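Local coordinates for protein putative P450-like enzyme (Streptomyces himastatinicus ATCC 53653, PDB 5Z9J) that binds heme b and probably acts as a cytochrome P450 monooxygenase in bacterial secondary metabolism, at residues Val27-Asp30 with Leu35-Val38. Residues are numbered along the deposited sequence; the frame is centred on the assembly and turned at random.
Sequences VDYD and LWNV
Tyr29 and Trp36 meet as a non-hydrogen-bonded pair of the antiparallel hairpin formed by strands 27-30 and 35-38. Along Trp36, CB lies near the backbone O of Asp28, and CG, CD1 and CD2 each come within van der Waals reach of Tyr29 CD1. NE1 passes close to Tyr29 CD1 and CE1 but gives its hydrogen bond to Gln306; CE2 lies 3.4 Å from Tyr29 CD1. At the far side of the indole, CE3 and CZ3 sit under Tyr29 CB, which stands 4.0 Å from the Trp36 six-membered ring centroid, while Val27 CG1 reaches the indole edge at CE3. Tyr29 CG stands anti to the backbone N (chi1 -179°), and the ring presents an edge to the indole face, its plane 56° from that of the Trp36 five-membered ring. Replacing Trp36 by an alanine is likely to leave Tyr29 and Val27 without their shared packing surface and Gln306 without its indole donor.

On the face of the sheet away from Tyr29 and Trp36, Asn37 ND2 donates to the syn lone pair of Asp28 OD1 at 2.7 Å, with OD1 in the amide plane of Asn37 and the carboxylate turned 88° to it. Tyr39 holds Asp28 OD2 and Trp311 holds Asn37 OD1, so the other oxygen of each side chain has a partner. Asp28 pairs with Asn37, and Asp30 with Leu35, through two backbone hydrogen bonds each, Asp30 N to Leu35 O measuring 2.6 Å. Asp30 and Asn37 also touch the bound tris(hydroxyethyl)aminomethane. This N-terminal hairpin edges the mixed sheet of the cytochrome P450 fold: strand 27-30 is outermost, strand 35-38 runs parallel to strand 307-310 on its other side, Val38 packs on helix 41-48, and strand 300-302 touches Val27 and Trp36.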
# COMPACT_ATOMS: atom_id res chain seq x y z
N VAL A 27 -16.49 -17.43 -3.36
CA VAL A 27 -15.34 -18.12 -2.77
C VAL A 27 -14.87 -19.30 -3.61
O VAL A 27 -15.69 -20.10 -4.06
CB VAL A 27 -15.66 -18.66 -1.35
CG1 VAL A 27 -14.47 -19.40 -0.76
CG2 VAL A 27 -16.12 -17.56 -0.41
N ASP A 28 -13.57 -19.41 -3.84
CA ASP A 28 -13.03 -20.61 -4.51
C ASP A 28 -11.70 -21.03 -3.87
O ASP A 28 -11.16 -20.35 -2.98
CB ASP A 28 -12.87 -20.43 -6.05
CG ASP A 28 -11.74 -19.47 -6.46
OD1 ASP A 28 -10.66 -19.41 -5.82
OD2 ASP A 28 -11.93 -18.76 -7.48
N TYR A 29 -11.23 -22.20 -4.30
CA TYR A 29 -9.98 -22.76 -3.82
C TYR A 29 -9.01 -22.90 -5.00
O TYR A 29 -9.39 -23.35 -6.08
CB TYR A 29 -10.22 -24.11 -3.14
CG TYR A 29 -9.00 -24.80 -2.57
CD1 TYR A 29 -8.37 -24.33 -1.44
CD2 TYR A 29 -8.47 -25.93 -3.19
CE1 TYR A 29 -7.26 -24.96 -0.92
CE2 TYR A 29 -7.37 -26.57 -2.70
CZ TYR A 29 -6.76 -26.08 -1.56
OH TYR A 29 -5.64 -26.72 -1.07
N ASP A 30 -7.77 -22.49 -4.80
CA ASP A 30 -6.75 -22.66 -5.82
C ASP A 30 -5.94 -23.91 -5.45
O ASP A 30 -5.12 -23.87 -4.52
CB ASP A 30 -5.88 -21.41 -5.90
CG ASP A 30 -4.95 -21.41 -7.10
OD1 ASP A 30 -4.46 -22.48 -7.51
OD2 ASP A 30 -4.74 -20.33 -7.67
N LEU A 35 -4.60 -22.40 -1.72
CA LEU A 35 -5.16 -21.28 -0.99
C LEU A 35 -6.59 -21.02 -1.41
O LEU A 35 -7.03 -21.51 -2.46
CB LEU A 35 -4.31 -20.00 -1.18
CG LEU A 35 -3.94 -19.48 -2.58
CD1 LEU A 35 -5.10 -18.74 -3.21
CD2 LEU A 35 -2.65 -18.59 -2.54
N TRP A 36 -7.28 -20.22 -0.60
CA TRP A 36 -8.67 -19.87 -0.82
C TRP A 36 -8.73 -18.41 -1.24
O TRP A 36 -7.85 -17.61 -0.85
CB TRP A 36 -9.51 -20.12 0.44
CG TRP A 36 -9.57 -21.57 0.91
CD1 TRP A 36 -8.62 -22.26 1.62
CD2 TRP A 36 -10.65 -22.49 0.70
NE1 TRP A 36 -9.03 -23.54 1.84
CE2 TRP A 36 -10.28 -23.71 1.30
CE3 TRP A 36 -11.90 -22.40 0.06
CZ2 TRP A 36 -11.11 -24.84 1.28
CZ3 TRP A 36 -12.72 -23.52 0.05
CH2 TRP A 36 -12.33 -24.72 0.65
N ASN A 37 -9.72 -18.09 -2.09
CA ASN A 37 -10.01 -16.76 -2.62
C ASN A 37 -11.42 -16.27 -2.24
O ASN A 37 -12.37 -17.02 -2.40
CB ASN A 37 -9.89 -16.74 -4.16
CG ASN A 37 -8.48 -17.03 -4.67
OD1 ASN A 37 -7.57 -16.27 -4.41
ND2 ASN A 37 -8.30 -18.12 -5.39
N VAL A 38 -11.54 -15.03 -1.75
CA VAL A 38 -12.86 -14.38 -1.51
C VAL A 38 -12.99 -13.13 -2.38
O VAL A 38 -12.11 -12.25 -2.33
CB VAL A 38 -13.04 -13.95 -0.02
CG1 VAL A 38 -14.43 -13.35 0.24
CG2 VAL A 38 -12.82 -15.10 0.88